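Local coordinates for protein metallophosphoesterase (Sphaerobacter thermophilus, PDB 3RQZ) that probably acts as a zinc-dependent phosphatase of the calcineurin-like metallophosphoesterase superfamily, binding a pair of zinc ions, at residues D30-G42 with V52-D66. Numbering follows the deposited sequence.
Sequences DDIWSLGDIVGYG and VRVLAPNISVIGNHD. With ZN (zinc ion), chain D.
Asp-37 and His-65 meet beside the zinc site: OD1 of Asp-37 accepts the backbone N-H of His-65 (N to OD1 2.8 Å) on the syn side, tilted 26° out of the carboxylate plane, while OD2 of Asp-37 binds one of the two zinc ions at 2.2 Å. Asp-11, His-13, His-152 and a water complete that ion's shell; Asp-37 also belongs, with His-150, to the site of the second. Tying one oxygen to the start of helix 64-69 and the other to metal fixes the carboxylate's rotation. With CG anti to its carbonyl carbon (chi1 -82°), Asp-37 swings back toward this helix start. Asp-66 forms the second shell. Asp-66 OD1 accepts the N-H of Val-39 (3.2 Å to N), and OD2 of Asp-66 that of Gly-63 (2.7 Å to N) plus a weak bond from Asp-37 N, so one buried carboxylate holds the metal loop against the helix N-terminus. An asparagine here has one acceptor oxygen fewer and would probably leave either Val-39 N, or Gly-63 N together with the weakly held Asp-37 N, without its acceptor. Gly-36 and Gly-63 pass closely here; a side chain on either would clash.

Farther back, Ser-34 N bonds Ile-59 O and Val-61 N bonds Ser-34 O, both at 3.0 Å, in parallel pairing. Ile-59 CG1 sits over the five-membered ring of Trp-33, 3.7 Å from its centroid, a CH-pi contact. At the far end Asn-58 ND2 reaches Asp-31 OD2 from above the carboxylate plane (2.9 Å).

Helix 45-55 joins strands 31-34 and 59-60 in a beta-alpha-beta crossover; strand 59-60 is the edge of the mixed sheet, with 31-34 next to it and 6-9 beyond, and helix 95-103 packs on Ile-38, Val-52 and Asp-66.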
# COMPACT_ATOMS: atom_id res chain seq x y z
N ASP A 30 -1.35 -8.32 -15.88
CA ASP A 30 -0.69 -9.62 -15.90
C ASP A 30 -0.31 -10.11 -14.52
O ASP A 30 -0.02 -11.30 -14.37
CB ASP A 30 0.55 -9.55 -16.80
CG ASP A 30 0.18 -9.21 -18.20
OD1 ASP A 30 -0.62 -9.97 -18.80
OD2 ASP A 30 0.63 -8.16 -18.70
N ASP A 31 -0.27 -9.21 -13.54
CA ASP A 31 0.08 -9.57 -12.16
C ASP A 31 -0.30 -8.39 -11.26
O ASP A 31 -0.45 -7.27 -11.73
CB ASP A 31 1.59 -9.90 -12.02
CG ASP A 31 1.91 -10.74 -10.75
OD1 ASP A 31 0.99 -11.20 -10.03
OD2 ASP A 31 3.13 -10.94 -10.49
N ILE A 32 -0.49 -8.69 -9.99
CA ILE A 32 -0.84 -7.69 -8.98
C ILE A 32 0.13 -7.84 -7.80
O ILE A 32 0.36 -8.95 -7.30
CB ILE A 32 -2.31 -7.87 -8.55
CG1 ILE A 32 -3.24 -7.53 -9.74
CG2 ILE A 32 -2.64 -7.03 -7.27
CD1 ILE A 32 -4.68 -8.02 -9.58
N TRP A 33 0.76 -6.73 -7.40
CA TRP A 33 1.69 -6.76 -6.27
C TRP A 33 1.15 -5.95 -5.10
O TRP A 33 0.74 -4.81 -5.29
CB TRP A 33 3.04 -6.14 -6.62
CG TRP A 33 3.81 -6.75 -7.74
CD1 TRP A 33 3.57 -7.95 -8.38
CD2 TRP A 33 4.98 -6.21 -8.33
NE1 TRP A 33 4.53 -8.16 -9.35
CE2 TRP A 33 5.42 -7.11 -9.33
CE3 TRP A 33 5.72 -5.04 -8.10
CZ2 TRP A 33 6.55 -6.87 -10.13
CZ3 TRP A 33 6.88 -4.81 -8.91
CH2 TRP A 33 7.25 -5.71 -9.90
N SER A 34 1.15 -6.54 -3.90
CA SER A 34 0.69 -5.85 -2.70
C SER A 34 1.87 -5.47 -1.81
O SER A 34 2.73 -6.30 -1.47
CB SER A 34 -0.31 -6.73 -1.92
OG SER A 34 -0.58 -6.19 -0.61
N LEU A 35 1.91 -4.20 -1.42
CA LEU A 35 2.94 -3.72 -0.52
C LEU A 35 2.51 -3.69 0.94
O LEU A 35 3.16 -3.06 1.77
CB LEU A 35 3.43 -2.34 -1.00
CG LEU A 35 4.44 -2.30 -2.14
CD1 LEU A 35 4.05 -3.18 -3.33
CD2 LEU A 35 4.76 -0.82 -2.60
N GLY A 36 1.45 -4.40 1.29
CA GLY A 36 1.12 -4.58 2.71
C GLY A 36 0.14 -3.57 3.24
O GLY A 36 -0.35 -2.69 2.49
N ASP A 37 -0.15 -3.68 4.54
CA ASP A 37 -1.27 -2.97 5.16
C ASP A 37 -2.60 -3.24 4.42
O ASP A 37 -3.32 -2.32 4.03
CB ASP A 37 -0.99 -1.46 5.29
CG ASP A 37 -0.17 -1.12 6.52
OD1 ASP A 37 0.25 -2.03 7.28
OD2 ASP A 37 0.09 0.07 6.74
N ILE A 38 -2.89 -4.53 4.26
CA ILE A 38 -4.16 -5.01 3.79
C ILE A 38 -5.30 -4.71 4.80
O ILE A 38 -6.44 -4.54 4.40
CB ILE A 38 -4.07 -6.53 3.57
CG1 ILE A 38 -2.81 -6.87 2.75
CG2 ILE A 38 -5.29 -7.04 2.88
CD1 ILE A 38 -2.53 -8.41 2.59
N VAL A 39 -4.97 -4.70 6.09
CA VAL A 39 -5.99 -4.53 7.14
C VAL A 39 -5.66 -3.31 7.96
O VAL A 39 -4.59 -2.70 7.77
CB VAL A 39 -6.10 -5.79 8.08
CG1 VAL A 39 -6.42 -7.08 7.28
CG2 VAL A 39 -4.79 -5.97 8.89
N GLY A 40 -6.54 -2.99 8.90
CA GLY A 40 -6.39 -1.83 9.78
C GLY A 40 -7.22 -0.68 9.27
O GLY A 40 -7.27 -0.45 8.05
N TYR A 41 -7.88 0.04 10.18
CA TYR A 41 -8.71 1.21 9.83
C TYR A 41 -10.06 0.90 9.16
O TYR A 41 -11.09 1.34 9.64
CB TYR A 41 -7.95 2.23 8.94
CG TYR A 41 -6.66 2.76 9.49
CD1 TYR A 41 -6.58 3.26 10.78
CD2 TYR A 41 -5.50 2.77 8.71
CE1 TYR A 41 -5.40 3.76 11.29
CE2 TYR A 41 -4.30 3.28 9.20
CZ TYR A 41 -4.26 3.77 10.50
OH TYR A 41 -3.10 4.27 11.02
N GLY A 42 -10.04 0.16 8.05
CA GLY A 42 -11.26 -0.05 7.26
C GLY A 42 -12.18 -1.16 7.76
O GLY A 42 -11.81 -1.94 8.63
N VAL A 52 -6.49 -10.15 -1.79
CA VAL A 52 -5.04 -10.00 -1.99
C VAL A 52 -4.32 -11.36 -2.05
O VAL A 52 -3.42 -11.57 -2.89
CB VAL A 52 -4.40 -9.05 -0.92
CG1 VAL A 52 -2.85 -9.14 -0.97
CG2 VAL A 52 -4.86 -7.61 -1.16
N ARG A 53 -4.72 -12.29 -1.18
CA ARG A 53 -4.13 -13.65 -1.17
C ARG A 53 -4.18 -14.31 -2.56
O ARG A 53 -3.15 -14.83 -3.06
CB ARG A 53 -4.84 -14.54 -0.16
CG ARG A 53 -4.36 -15.99 -0.17
CD ARG A 53 -4.96 -16.78 0.99
NE ARG A 53 -4.22 -18.01 1.18
CZ ARG A 53 -4.23 -18.73 2.29
NH1 ARG A 53 -4.95 -18.33 3.36
NH2 ARG A 53 -3.49 -19.82 2.34
N VAL A 54 -5.37 -14.29 -3.18
CA VAL A 54 -5.59 -14.94 -4.47
C VAL A 54 -4.90 -14.14 -5.60
O VAL A 54 -4.27 -14.72 -6.49
CB VAL A 54 -7.15 -15.09 -4.78
CG1 VAL A 54 -7.39 -15.49 -6.23
CG2 VAL A 54 -7.78 -16.10 -3.85
N LEU A 55 -5.01 -12.82 -5.53
CA LEU A 55 -4.58 -11.94 -6.62
C LEU A 55 -3.09 -11.59 -6.69
O LEU A 55 -2.59 -11.19 -7.74
CB LEU A 55 -5.38 -10.65 -6.60
CG LEU A 55 -6.87 -10.78 -6.90
CD1 LEU A 55 -7.52 -9.41 -6.78
CD2 LEU A 55 -7.11 -11.36 -8.29
N ALA A 56 -2.38 -11.75 -5.57
CA ALA A 56 -0.97 -11.37 -5.51
C ALA A 56 -0.11 -12.57 -5.14
O ALA A 56 0.50 -12.59 -4.08
CB ALA A 56 -0.79 -10.21 -4.51
N PRO A 57 -0.05 -13.60 -6.03
CA PRO A 57 0.73 -14.81 -5.68
C PRO A 57 2.26 -14.62 -5.71
O PRO A 57 2.98 -15.42 -5.12
CB PRO A 57 0.30 -15.83 -6.75
CG PRO A 57 -0.12 -14.94 -8.00
CD PRO A 57 -0.81 -13.77 -7.29
N ASN A 58 2.76 -13.59 -6.38
CA ASN A 58 4.22 -13.43 -6.51
C ASN A 58 4.82 -12.41 -5.57
O ASN A 58 5.90 -12.66 -5.02
CB ASN A 58 4.60 -13.09 -7.97
CG ASN A 58 4.22 -14.17 -8.94
OD1 ASN A 58 4.60 -15.34 -8.77
ND2 ASN A 58 3.46 -13.81 -9.97
N ILE A 59 4.17 -11.26 -5.40
CA ILE A 59 4.69 -10.19 -4.56
C ILE A 59 3.58 -9.73 -3.61
O ILE A 59 2.59 -9.17 -4.05
CB ILE A 59 5.24 -8.97 -5.39
CG1 ILE A 59 6.38 -9.38 -6.34
CG2 ILE A 59 5.74 -7.82 -4.45
CD1 ILE A 59 7.69 -9.53 -5.65
N SER A 60 3.75 -10.02 -2.33
CA SER A 60 2.79 -9.61 -1.31
C SER A 60 3.59 -9.52 -0.01
O SER A 60 3.97 -10.55 0.56
CB SER A 60 1.66 -10.65 -1.16
OG SER A 60 0.69 -10.24 -0.18
N VAL A 61 3.90 -8.30 0.43
CA VAL A 61 4.75 -8.14 1.57
C VAL A 61 3.90 -7.62 2.76
O VAL A 61 2.83 -7.06 2.55
CB VAL A 61 6.03 -7.24 1.25
CG1 VAL A 61 6.92 -7.90 0.14
CG2 VAL A 61 5.63 -5.83 0.83
N ILE A 62 4.36 -7.86 3.98
CA ILE A 62 3.59 -7.56 5.17
C ILE A 62 3.76 -6.06 5.46
O ILE A 62 4.84 -5.50 5.19
CB ILE A 62 4.06 -8.43 6.37
CG1 ILE A 62 3.17 -8.24 7.57
CG2 ILE A 62 5.52 -8.13 6.80
CD1 ILE A 62 2.53 -9.50 8.02
N GLY A 63 2.69 -5.42 5.94
CA GLY A 63 2.76 -4.04 6.45
C GLY A 63 2.75 -4.01 7.97
O GLY A 63 2.55 -5.05 8.62
N ASN A 64 2.97 -2.83 8.56
CA ASN A 64 2.99 -2.73 10.03
C ASN A 64 1.63 -3.05 10.66
O ASN A 64 1.54 -3.66 11.75
CB ASN A 64 3.52 -1.35 10.49
CG ASN A 64 2.77 -0.18 9.84
OD1 ASN A 64 2.69 -0.08 8.62
ND2 ASN A 64 2.25 0.73 10.67
N HIS A 65 0.55 -2.63 10.01
CA HIS A 65 -0.80 -2.98 10.54
C HIS A 65 -1.12 -4.48 10.48
O HIS A 65 -1.71 -5.02 11.43
CB HIS A 65 -1.90 -2.14 9.88
CG HIS A 65 -1.88 -0.73 10.34
ND1 HIS A 65 -2.72 -0.25 11.31
CD2 HIS A 65 -1.05 0.30 10.01
CE1 HIS A 65 -2.44 1.02 11.55
NE2 HIS A 65 -1.43 1.38 10.77
N ASP A 66 -0.76 -5.14 9.38
CA ASP A 66 -0.88 -6.60 9.28
C ASP A 66 -0.10 -7.27 10.42
O ASP A 66 -0.61 -8.18 11.08
CB ASP A 66 -0.38 -7.17 7.92
CG ASP A 66 -0.83 -6.34 6.72
OD1 ASP A 66 -2.04 -5.98 6.67
OD2 ASP A 66 0.03 -6.04 5.83
ZN ZN D . -0.66 1.99 5.92
O HOH W 1 1.93 -11.11 -7.34
O HOH W 2 0.63 -7.74 1.06
O HOH W 3 -0.55 3.10 8.10